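Local atomic coordinates of inactive glucansucrase (Lactobacillus reuteri, PDB entry 5JBD), a protein that belongs to glycoside hydrolase family 70, is built round a TIM-type barrel and holds a calcium ion. Residues D57-Y62 with L83-P88; N103-A108 with E141-A146; F261-G266 with D302-K307; D278-D283 with D294-L299. One frame throughout, in Å; residues are numbered along the deposited sequence.

Contact 1: D57-Y62 with L83-P88; sequences DWYRPY and LMYIWP
Y59 and Y85 make the aromatic part of this contact, an offset edge-to-face (T-shaped) pair in which Y59 gives the edge and Y85 the face. The ring planes stand at 89° and the centroids of Y59 and Y85 are 5.2 Å apart. With CG of Y59 lodged between its backbone N and carbonyl carbon (chi1 85°), the ring leaves the strand toward the loop. CE1 of Y59 meets CD2 of Y85 at 3.5 Å, while the Y59 OH sits 3.1 Å above the plane of the Y85 ring, over its centre. That hydroxyl is hydrogen-bonded to the carbonyl O of N36, which fixes the oxygen in place above the ring.

A looser van der Waals contact is added by P61, whose CG lies 4.0 Å from Y85 OH; the two side chains cross at about a right angle.

The polar part runs through one water. It donates to the carbonyl O of D57 at 3.1 Å and accepts from the backbone N of L83 at 3.1 Å, linking the two backbones.

Strand 58-59 pairs antiparallel with strand 80-81, and the loop 83-88 follows that partner. Y85 touches R137 and M84 touches I140, both of helix 126-147, while L83 touches I157 of helix 151-162.

Contact 2: N103-A108 with E141-A146; sequences NGYENA and EQSIAA
Y105 and S143 meet where the loop after helix 90-101 lies against helix 126-147, a loop-on-helix packing well away from the barrel, among helices 90-101, 126-147 and 151-162. Y105 makes the ring-to-serine part of the contact. From CB the chain turns with CG anti to the carbonyl carbon (chi1 -56°), which brings the end of the ring to the helix although the first bond does not aim straight at it. CD2 then comes to 3.9 Å from S143 CB. One atom further, CE2 of Y105 lies 3.5 Å from S143 OG and nearly as close to S143 CB, so the serine approaches one flank of the ring. L136, V139 and I140 of the same helix and K152 of helix 151-162 also touch the ring, and F100 meets it from helix 90-101. At the tip, OH is hydrogen-bonded to D156 OD2 and also accepts from a bridging water, 2.8 Å from Y105 OH.

Two residues along, N107 reaches for the helix. Its ND2 gives a weak, bent hydrogen bond to Q142 OE1, 3.3 Å long with an angle of 133°, and the amide planes are turned 69° apart. Both amides are better engaged by their other ends: N107 OD1 takes the backbone N of N109, and Q142 NE2 binds the carbonyl O of Q66.

The water that donates to Y105 bridges the segments, its oxygen standing 2.8 Å from S143 OG.

Contact 3: F261-G266 with D302-K307; sequences FLLNYG and DMYHTK
L263 and M303 are brought together by their torsions: CG of L263 is anti to its carbonyl carbon (chi1 -67°), and M303, extended as far as SD, bends at chi3 (71°) to turn its methyl toward N264. CD1 of L263 packs on M303 SD at 4.0 Å, and the two side chains cross obliquely. The bent CE of M303 then reaches N264 ND2 at 3.7 Å; that amide nitrogen is itself hydrogen-bonded to the carbonyl O of Y260. Y304 sets its OH against the base of the leucine, 3.6 Å from L263 CB, while L263 CD1 lies at the edge of its ring. Within its own helix, M303 lays CB over the centre of the Y304 ring. In the family 70 barrel these are the ends of helix 249-263 and helix 291-304, which precede and follow barrel strand 279-282. Y304 stacks on H316. A water joins the polar tips across the contact, donating to N264 OD1 at 2.9 Å and lying 2.6 Å from Y304 OH.

Contact 4: D278-D283 with D294-L299; sequences DGFRVD and DQMGQL
M296 reaches F280 and V282 from helix 291-304, across the beta-alpha step of the TIM-type barrel: strand 279-282 comes first in the chain and this helix packs on its outer side. M296 gives up more surface than either partner. CG is anti to the backbone N and the chain runs extended to SD, then bends at chi3 (-81°), which drops the methyl between the two strand residues.

F280 receives it obliquely. Its CD2 is 3.7 Å from M296 CE, and the sulfur SD of M296 stands 5.0 Å from the centroid of the F280 ring, 60° off the ring normal, an oblique Met-aromatic contact. The ring also touches L262 and L263 of helix 249-263, so F280 is shared by the helices before and after its strand.

V282 meets the methionine tip to tip. CG2 of V282 lies 3.7 Å from M296 SD and 3.8 Å from M296 CE, so sulfur and methyl both touch one branch. M296 touches I748 of the adjoining strand 743-748 as well, and E259 of helix 249-263.

Between F280 and V282, R281 sends its first bond away from the helix, consistent with the inner face of the barrel. Its NH1 makes a salt bridge with D747 and another with D283, whose OD1 accepts R281 NH1 through the anti lone pair at 2.9 Å, close to the guanidinium plane.

In the fold
Contacts 3 and 4 form one piece of the barrel: both use helix 291-304, contact 4 is nested in the loop closed by contact 3, and they touch through packing of helix 249-263 on strand 279-282. Contact 4 is buried and apolar against the strand; contact 3 is partly buried, lies further from the chain's centre and admits a bridging water. Contacts 1 and 2 lie on another part of the molecule, their centres about 17 Å apart, and meet through M84 and E141. Contact 1 is buried and aromatic, contact 2 partly buried and more polar, with a weak amide bond. The centres of contacts 2 and 3 are about 65 Å apart, on opposite sides of the chain's centre.

Contact 1: D57-Y62 with L83-P88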
# COMPACT_ATOMS: atom_id res chain seq x y z
N ASP A 57 22.41 -16.37 16.97
CA ASP A 57 21.69 -16.91 18.13
C ASP A 57 22.66 -17.29 19.25
O ASP A 57 23.88 -17.21 19.12
CB ASP A 57 20.80 -18.10 17.72
CG ASP A 57 19.40 -17.68 17.28
OD1 ASP A 57 19.05 -16.47 17.36
OD2 ASP A 57 18.66 -18.55 16.80
N TRP A 58 22.07 -17.69 20.38
CA TRP A 58 22.78 -17.98 21.58
C TRP A 58 22.50 -19.42 22.03
O TRP A 58 21.52 -20.05 21.60
CB TRP A 58 22.34 -16.98 22.66
CG TRP A 58 22.73 -15.55 22.40
CD1 TRP A 58 22.48 -14.78 21.27
CD2 TRP A 58 23.39 -14.68 23.32
NE1 TRP A 58 22.98 -13.52 21.43
CE2 TRP A 58 23.54 -13.43 22.68
CE3 TRP A 58 23.88 -14.84 24.62
CZ2 TRP A 58 24.15 -12.36 23.29
CZ3 TRP A 58 24.49 -13.77 25.23
CH2 TRP A 58 24.62 -12.54 24.56
N TYR A 59 23.37 -19.92 22.90
CA TYR A 59 23.20 -21.23 23.54
C TYR A 59 23.73 -21.22 24.97
O TYR A 59 24.39 -20.26 25.40
CB TYR A 59 23.88 -22.33 22.72
CG TYR A 59 25.37 -22.51 22.99
CD1 TYR A 59 26.27 -21.47 22.81
CD2 TYR A 59 25.88 -23.75 23.43
CE1 TYR A 59 27.61 -21.65 23.06
CE2 TYR A 59 27.22 -23.92 23.66
CZ TYR A 59 28.09 -22.86 23.48
OH TYR A 59 29.44 -23.02 23.71
N ARG A 60 23.43 -22.28 25.71
CA ARG A 60 23.92 -22.44 27.08
C ARG A 60 25.03 -23.47 27.07
O ARG A 60 24.75 -24.66 26.90
CB ARG A 60 22.79 -22.90 27.99
CG ARG A 60 23.21 -23.08 29.45
CD ARG A 60 22.11 -23.70 30.28
NE ARG A 60 22.59 -24.12 31.60
CZ ARG A 60 21.85 -24.75 32.51
NH1 ARG A 60 20.57 -25.06 32.25
NH2 ARG A 60 22.39 -25.09 33.68
N PRO A 61 26.30 -23.03 27.23
CA PRO A 61 27.37 -24.04 27.39
C PRO A 61 27.26 -24.71 28.75
O PRO A 61 26.57 -24.18 29.63
CB PRO A 61 28.66 -23.22 27.31
CG PRO A 61 28.26 -21.86 27.79
CD PRO A 61 26.84 -21.66 27.34
N TYR A 62 27.91 -25.85 28.91
CA TYR A 62 27.92 -26.54 30.21
C TYR A 62 28.60 -25.66 31.27
O TYR A 62 28.09 -25.51 32.38
CB TYR A 62 28.58 -27.92 30.10
CG TYR A 62 28.58 -28.71 31.40
CD1 TYR A 62 29.62 -28.57 32.31
CD2 TYR A 62 27.55 -29.61 31.71
CE1 TYR A 62 29.64 -29.29 33.50
CE2 TYR A 62 27.57 -30.34 32.90
CZ TYR A 62 28.62 -30.17 33.79
OH TYR A 62 28.69 -30.86 34.99
N LEU A 83 28.63 -16.95 18.17
CA LEU A 83 29.80 -16.35 17.50
C LEU A 83 31.07 -16.24 18.32
O LEU A 83 32.11 -15.89 17.76
CB LEU A 83 29.45 -14.97 16.91
CG LEU A 83 28.75 -15.06 15.55
CD1 LEU A 83 28.03 -13.75 15.24
CD2 LEU A 83 29.71 -15.46 14.44
N MET A 84 31.00 -16.50 19.63
CA MET A 84 32.20 -16.70 20.45
C MET A 84 32.89 -18.05 20.20
O MET A 84 34.07 -18.21 20.56
CB MET A 84 31.86 -16.66 21.95
CG MET A 84 31.72 -15.27 22.52
SD MET A 84 31.04 -15.33 24.18
CE MET A 84 32.42 -16.00 25.11
N TYR A 85 32.13 -19.02 19.66
CA TYR A 85 32.57 -20.42 19.51
C TYR A 85 32.60 -20.96 18.08
O TYR A 85 33.41 -21.84 17.79
CB TYR A 85 31.66 -21.35 20.32
CG TYR A 85 31.63 -21.08 21.81
CD1 TYR A 85 32.52 -21.71 22.67
CD2 TYR A 85 30.69 -20.22 22.35
CE1 TYR A 85 32.47 -21.47 24.04
CE2 TYR A 85 30.63 -19.97 23.72
CZ TYR A 85 31.52 -20.60 24.56
OH TYR A 85 31.49 -20.35 25.92
N ILE A 86 31.69 -20.48 17.20
CA ILE A 86 31.59 -20.97 15.83
C ILE A 86 31.47 -19.83 14.82
O ILE A 86 30.96 -18.76 15.14
CB ILE A 86 30.39 -21.94 15.63
CG1 ILE A 86 29.05 -21.26 15.95
CG2 ILE A 86 30.56 -23.17 16.50
CD1 ILE A 86 27.85 -22.09 15.55
N TRP A 87 31.95 -20.10 13.60
CA TRP A 87 31.98 -19.11 12.50
C TRP A 87 31.76 -19.83 11.17
O TRP A 87 32.07 -21.01 11.05
CB TRP A 87 33.32 -18.37 12.47
CG TRP A 87 33.68 -17.80 13.81
CD1 TRP A 87 33.35 -16.58 14.28
CD2 TRP A 87 34.39 -18.46 14.86
NE1 TRP A 87 33.82 -16.41 15.55
CE2 TRP A 87 34.46 -17.56 15.94
CE3 TRP A 87 34.96 -19.72 14.99
CZ2 TRP A 87 35.08 -17.88 17.15
CZ3 TRP A 87 35.60 -20.05 16.19
CH2 TRP A 87 35.65 -19.12 17.26
N PRO A 88 31.20 -19.12 10.17
CA PRO A 88 31.05 -19.71 8.83
C PRO A 88 32.37 -20.01 8.12
O PRO A 88 32.37 -20.84 7.20
CB PRO A 88 30.26 -18.65 8.05
CG PRO A 88 30.43 -17.38 8.80
CD PRO A 88 30.65 -17.75 10.24
O HOH W 1 26.06 -15.22 18.31

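Contact 2: N103-A108 with E141-A146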
# COMPACT_ATOMS: atom_id res chain seq x y z
N ASN A 103 37.60 -3.51 20.13
CA ASN A 103 36.39 -2.90 20.68
C ASN A 103 36.11 -3.33 22.13
O ASN A 103 35.00 -3.73 22.49
CB ASN A 103 35.20 -3.19 19.77
CG ASN A 103 35.25 -2.39 18.48
OD1 ASN A 103 34.88 -1.23 18.46
ND2 ASN A 103 35.73 -3.01 17.40
N GLY A 104 37.15 -3.21 22.97
CA GLY A 104 37.03 -3.39 24.41
C GLY A 104 37.47 -4.72 25.01
O GLY A 104 37.29 -4.92 26.20
N TYR A 105 38.06 -5.62 24.22
CA TYR A 105 38.46 -6.94 24.74
C TYR A 105 39.94 -7.22 24.50
O TYR A 105 40.34 -8.29 24.03
CB TYR A 105 37.58 -8.03 24.12
CG TYR A 105 36.09 -7.82 24.34
CD1 TYR A 105 35.35 -7.00 23.48
CD2 TYR A 105 35.42 -8.43 25.40
CE1 TYR A 105 33.99 -6.81 23.67
CE2 TYR A 105 34.06 -8.24 25.60
CZ TYR A 105 33.35 -7.43 24.73
OH TYR A 105 32.00 -7.23 24.90
N GLU A 106 40.76 -6.23 24.86
CA GLU A 106 42.21 -6.33 24.79
C GLU A 106 42.75 -6.89 26.11
O GLU A 106 42.28 -6.51 27.18
CB GLU A 106 42.79 -4.93 24.52
CG GLU A 106 44.12 -4.92 23.77
CD GLU A 106 44.62 -3.53 23.38
OE1 GLU A 106 43.93 -2.52 23.65
OE2 GLU A 106 45.72 -3.46 22.80
N ASN A 107 43.72 -7.80 26.03
CA ASN A 107 44.48 -8.25 27.21
C ASN A 107 45.83 -8.86 26.78
O ASN A 107 45.88 -9.96 26.23
CB ASN A 107 43.68 -9.26 28.05
CG ASN A 107 44.28 -9.50 29.43
OD1 ASN A 107 45.50 -9.52 29.60
ND2 ASN A 107 43.42 -9.69 30.43
N ALA A 108 46.91 -8.12 27.04
CA ALA A 108 48.29 -8.57 26.72
C ALA A 108 48.70 -9.86 27.43
O ALA A 108 49.51 -10.63 26.89
CB ALA A 108 49.29 -7.47 27.04
N GLU A 141 34.78 -13.42 29.17
CA GLU A 141 34.21 -13.78 30.47
C GLU A 141 34.67 -12.83 31.58
O GLU A 141 33.92 -12.53 32.51
CB GLU A 141 34.55 -15.23 30.84
CG GLU A 141 33.89 -16.29 29.95
CD GLU A 141 32.37 -16.31 30.04
OE1 GLU A 141 31.81 -15.93 31.08
OE2 GLU A 141 31.72 -16.73 29.05
N GLN A 142 35.90 -12.34 31.49
CA GLN A 142 36.35 -11.28 32.39
C GLN A 142 35.50 -10.01 32.22
O GLN A 142 35.12 -9.39 33.21
CB GLN A 142 37.81 -10.94 32.15
CG GLN A 142 38.77 -12.03 32.55
CD GLN A 142 40.12 -11.82 31.85
OE1 GLN A 142 40.44 -10.72 31.39
NE2 GLN A 142 40.88 -12.90 31.72
N SER A 143 35.20 -9.66 30.97
CA SER A 143 34.36 -8.50 30.68
C SER A 143 32.91 -8.67 31.18
O SER A 143 32.36 -7.76 31.78
CB SER A 143 34.40 -8.17 29.18
OG SER A 143 33.59 -7.04 28.87
N ILE A 144 32.33 -9.85 30.98
CA ILE A 144 31.01 -10.18 31.51
C ILE A 144 30.97 -10.02 33.04
O ILE A 144 30.03 -9.45 33.58
CB ILE A 144 30.57 -11.62 31.12
CG1 ILE A 144 30.33 -11.72 29.61
CG2 ILE A 144 29.30 -12.05 31.86
CD1 ILE A 144 30.23 -13.14 29.07
N ALA A 145 32.01 -10.51 33.72
CA ALA A 145 32.14 -10.39 35.19
C ALA A 145 32.26 -8.94 35.65
O ALA A 145 31.62 -8.54 36.63
CB ALA A 145 33.33 -11.18 35.69
N ALA A 146 33.05 -8.14 34.93
CA ALA A 146 33.21 -6.72 35.23
C ALA A 146 31.90 -5.96 35.03
O ALA A 146 31.54 -5.13 35.86
CB ALA A 146 34.31 -6.10 34.39
O HOH W 2 31.27 -7.81 27.55

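Contact 3: F261-G266 with D302-K307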
# COMPACT_ATOMS: atom_id res chain seq x y z
N PHE A 261 -16.39 -10.35 7.83
CA PHE A 261 -16.11 -9.63 9.09
C PHE A 261 -16.21 -8.12 8.92
O PHE A 261 -16.92 -7.44 9.67
CB PHE A 261 -14.70 -10.02 9.57
CG PHE A 261 -14.22 -9.27 10.79
CD1 PHE A 261 -14.64 -9.64 12.06
CD2 PHE A 261 -13.29 -8.24 10.67
CE1 PHE A 261 -14.17 -8.97 13.19
CE2 PHE A 261 -12.81 -7.58 11.79
CZ PHE A 261 -13.26 -7.94 13.06
N LEU A 262 -15.53 -7.60 7.91
CA LEU A 262 -15.53 -6.15 7.66
C LEU A 262 -16.93 -5.63 7.27
O LEU A 262 -17.32 -4.56 7.72
CB LEU A 262 -14.49 -5.79 6.61
CG LEU A 262 -13.04 -6.03 7.05
CD1 LEU A 262 -12.12 -5.92 5.86
CD2 LEU A 262 -12.61 -5.06 8.16
N LEU A 263 -17.68 -6.43 6.52
CA LEU A 263 -19.04 -6.06 6.10
C LEU A 263 -20.07 -6.12 7.23
O LEU A 263 -21.20 -5.65 7.05
CB LEU A 263 -19.51 -6.93 4.92
CG LEU A 263 -18.79 -6.77 3.57
CD1 LEU A 263 -19.07 -7.96 2.66
CD2 LEU A 263 -19.18 -5.48 2.85
N ASN A 264 -19.68 -6.70 8.38
CA ASN A 264 -20.51 -6.76 9.57
C ASN A 264 -19.74 -6.35 10.85
O ASN A 264 -20.10 -6.78 11.95
CB ASN A 264 -21.04 -8.20 9.72
CG ASN A 264 -22.00 -8.56 8.61
OD1 ASN A 264 -23.16 -8.18 8.64
ND2 ASN A 264 -21.51 -9.26 7.61
N TYR A 265 -18.73 -5.48 10.70
CA TYR A 265 -17.75 -5.19 11.77
C TYR A 265 -18.35 -4.88 13.14
O TYR A 265 -18.07 -5.57 14.14
CB TYR A 265 -16.79 -4.07 11.33
CG TYR A 265 -15.78 -3.71 12.40
CD1 TYR A 265 -14.74 -4.58 12.72
CD2 TYR A 265 -15.89 -2.52 13.12
CE1 TYR A 265 -13.83 -4.28 13.72
CE2 TYR A 265 -14.97 -2.19 14.10
CZ TYR A 265 -13.94 -3.08 14.39
OH TYR A 265 -13.04 -2.80 15.40
N GLY A 266 -19.17 -3.83 13.22
CA GLY A 266 -19.74 -3.41 14.50
C GLY A 266 -20.60 -4.50 15.16
O GLY A 266 -20.47 -4.76 16.37
N ASP A 302 -24.10 -12.89 -3.24
CA ASP A 302 -24.83 -13.82 -2.36
C ASP A 302 -25.51 -13.11 -1.19
O ASP A 302 -26.67 -13.38 -0.88
CB ASP A 302 -23.87 -14.89 -1.81
CG ASP A 302 -23.52 -15.94 -2.83
OD1 ASP A 302 -24.10 -15.92 -3.95
OD2 ASP A 302 -22.66 -16.78 -2.51
N MET A 303 -24.77 -12.19 -0.57
CA MET A 303 -25.25 -11.49 0.62
C MET A 303 -26.30 -10.43 0.29
O MET A 303 -27.28 -10.28 1.02
CB MET A 303 -24.07 -10.84 1.37
CG MET A 303 -23.11 -11.81 2.06
SD MET A 303 -21.63 -10.97 2.71
CE MET A 303 -22.38 -10.07 4.06
N TYR A 304 -26.08 -9.67 -0.78
CA TYR A 304 -26.86 -8.47 -1.08
C TYR A 304 -27.58 -8.42 -2.44
O TYR A 304 -28.26 -7.43 -2.71
CB TYR A 304 -25.93 -7.25 -0.97
CG TYR A 304 -25.15 -7.15 0.35
CD1 TYR A 304 -25.81 -7.05 1.57
CD2 TYR A 304 -23.74 -7.11 0.36
CE1 TYR A 304 -25.09 -6.94 2.77
CE2 TYR A 304 -23.02 -7.00 1.55
CZ TYR A 304 -23.69 -6.91 2.75
OH TYR A 304 -22.97 -6.78 3.93
N HIS A 305 -27.40 -9.41 -3.31
CA HIS A 305 -28.10 -9.49 -4.60
C HIS A 305 -27.84 -8.25 -5.48
O HIS A 305 -28.74 -7.47 -5.82
CB HIS A 305 -29.58 -9.74 -4.36
CG HIS A 305 -29.84 -10.85 -3.40
ND1 HIS A 305 -29.59 -12.17 -3.72
CD2 HIS A 305 -30.27 -10.84 -2.13
CE1 HIS A 305 -29.91 -12.92 -2.69
NE2 HIS A 305 -30.32 -12.14 -1.71
N THR A 306 -26.57 -8.12 -5.81
CA THR A 306 -26.04 -6.96 -6.51
C THR A 306 -26.13 -7.11 -8.03
O THR A 306 -26.43 -6.15 -8.72
CB THR A 306 -24.56 -6.75 -6.14
OG1 THR A 306 -23.86 -7.98 -6.30
CG2 THR A 306 -24.44 -6.30 -4.70
N LYS A 307 -25.85 -8.31 -8.54
CA LYS A 307 -25.85 -8.56 -9.97
C LYS A 307 -27.28 -8.42 -10.51
O LYS A 307 -28.22 -9.02 -9.97
CB LYS A 307 -25.27 -9.94 -10.26
CG LYS A 307 -24.94 -10.19 -11.72
CD LYS A 307 -24.17 -11.50 -11.89
CE LYS A 307 -23.80 -11.75 -13.34
NZ LYS A 307 -23.01 -12.99 -13.51
O HOH W 3 -24.29 -7.43 6.07

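Contact 4: D278-D283 with D294-L299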
# COMPACT_ATOMS: atom_id res chain seq x y z
N ASP A 278 -19.84 -1.06 3.95
CA ASP A 278 -20.78 -1.33 2.87
C ASP A 278 -20.11 -1.95 1.64
O ASP A 278 -20.78 -2.60 0.83
CB ASP A 278 -21.46 -0.03 2.46
CG ASP A 278 -22.22 0.60 3.60
OD1 ASP A 278 -23.26 0.04 4.00
OD2 ASP A 278 -21.75 1.64 4.13
N GLY A 279 -18.81 -1.74 1.50
CA GLY A 279 -18.07 -2.25 0.36
C GLY A 279 -16.59 -2.03 0.54
O GLY A 279 -16.15 -1.66 1.64
N PHE A 280 -15.83 -2.26 -0.53
CA PHE A 280 -14.37 -2.22 -0.46
C PHE A 280 -13.68 -1.37 -1.51
O PHE A 280 -14.12 -1.29 -2.67
CB PHE A 280 -13.81 -3.64 -0.57
CG PHE A 280 -14.32 -4.56 0.49
CD1 PHE A 280 -13.93 -4.38 1.82
CD2 PHE A 280 -15.20 -5.59 0.19
CE1 PHE A 280 -14.40 -5.22 2.82
CE2 PHE A 280 -15.67 -6.44 1.19
CZ PHE A 280 -15.27 -6.26 2.50
N ARG A 281 -12.58 -0.75 -1.09
CA ARG A 281 -11.55 -0.28 -1.98
C ARG A 281 -10.50 -1.37 -1.97
O ARG A 281 -9.94 -1.67 -0.91
CB ARG A 281 -11.01 1.08 -1.50
CG ARG A 281 -9.94 1.71 -2.37
CD ARG A 281 -8.55 1.18 -2.05
NE ARG A 281 -7.47 1.97 -2.66
CZ ARG A 281 -6.17 1.70 -2.52
NH1 ARG A 281 -5.77 0.66 -1.79
NH2 ARG A 281 -5.26 2.49 -3.08
N VAL A 282 -10.23 -1.99 -3.12
CA VAL A 282 -9.38 -3.18 -3.16
C VAL A 282 -7.93 -2.82 -3.48
O VAL A 282 -7.59 -2.48 -4.63
CB VAL A 282 -9.93 -4.23 -4.15
CG1 VAL A 282 -9.09 -5.49 -4.10
CG2 VAL A 282 -11.39 -4.55 -3.82
N ASP A 283 -7.08 -2.88 -2.45
CA ASP A 283 -5.67 -2.53 -2.59
C ASP A 283 -4.92 -3.54 -3.45
O ASP A 283 -5.14 -4.76 -3.32
CB ASP A 283 -5.01 -2.49 -1.21
CG ASP A 283 -3.55 -2.03 -1.27
OD1 ASP A 283 -3.30 -0.88 -1.69
OD2 ASP A 283 -2.69 -2.83 -0.88
N ASP A 294 -13.10 -12.29 -8.28
CA ASP A 294 -14.31 -13.08 -8.58
C ASP A 294 -15.04 -13.45 -7.29
O ASP A 294 -16.26 -13.31 -7.19
CB ASP A 294 -13.95 -14.38 -9.32
CG ASP A 294 -13.51 -14.15 -10.76
OD1 ASP A 294 -13.87 -13.13 -11.38
OD2 ASP A 294 -12.81 -15.04 -11.29
N GLN A 295 -14.28 -13.94 -6.32
CA GLN A 295 -14.84 -14.47 -5.06
C GLN A 295 -15.45 -13.39 -4.19
O GLN A 295 -16.53 -13.59 -3.61
CB GLN A 295 -13.76 -15.26 -4.31
CG GLN A 295 -13.45 -16.56 -5.06
CD GLN A 295 -12.08 -17.15 -4.80
OE1 GLN A 295 -11.22 -16.53 -4.16
NE2 GLN A 295 -11.87 -18.34 -5.36
N MET A 296 -14.80 -12.23 -4.14
CA MET A 296 -15.37 -11.07 -3.46
C MET A 296 -16.72 -10.69 -4.07
O MET A 296 -17.68 -10.47 -3.35
CB MET A 296 -14.42 -9.88 -3.52
CG MET A 296 -14.93 -8.61 -2.85
SD MET A 296 -13.87 -7.18 -3.04
CE MET A 296 -12.67 -7.54 -1.77
N GLY A 297 -16.78 -10.58 -5.39
CA GLY A 297 -18.03 -10.28 -6.08
C GLY A 297 -19.11 -11.33 -5.81
O GLY A 297 -20.27 -10.98 -5.58
N GLN A 298 -18.71 -12.60 -5.80
CA GLN A 298 -19.66 -13.69 -5.52
C GLN A 298 -20.26 -13.57 -4.13
O GLN A 298 -21.48 -13.72 -3.97
CB GLN A 298 -18.98 -15.04 -5.70
CG GLN A 298 -19.93 -16.22 -5.65
CD GLN A 298 -19.22 -17.56 -5.67
OE1 GLN A 298 -18.01 -17.64 -5.92
NE2 GLN A 298 -19.98 -18.64 -5.41
N LEU A 299 -19.42 -13.30 -3.13
CA LEU A 299 -19.88 -13.11 -1.74
C LEU A 299 -20.87 -11.98 -1.63
O LEU A 299 -21.94 -12.13 -1.05
CB LEU A 299 -18.70 -12.83 -0.79
CG LEU A 299 -19.03 -12.52 0.68
CD1 LEU A 299 -19.68 -13.73 1.35
CD2 LEU A 299 -17.80 -12.09 1.47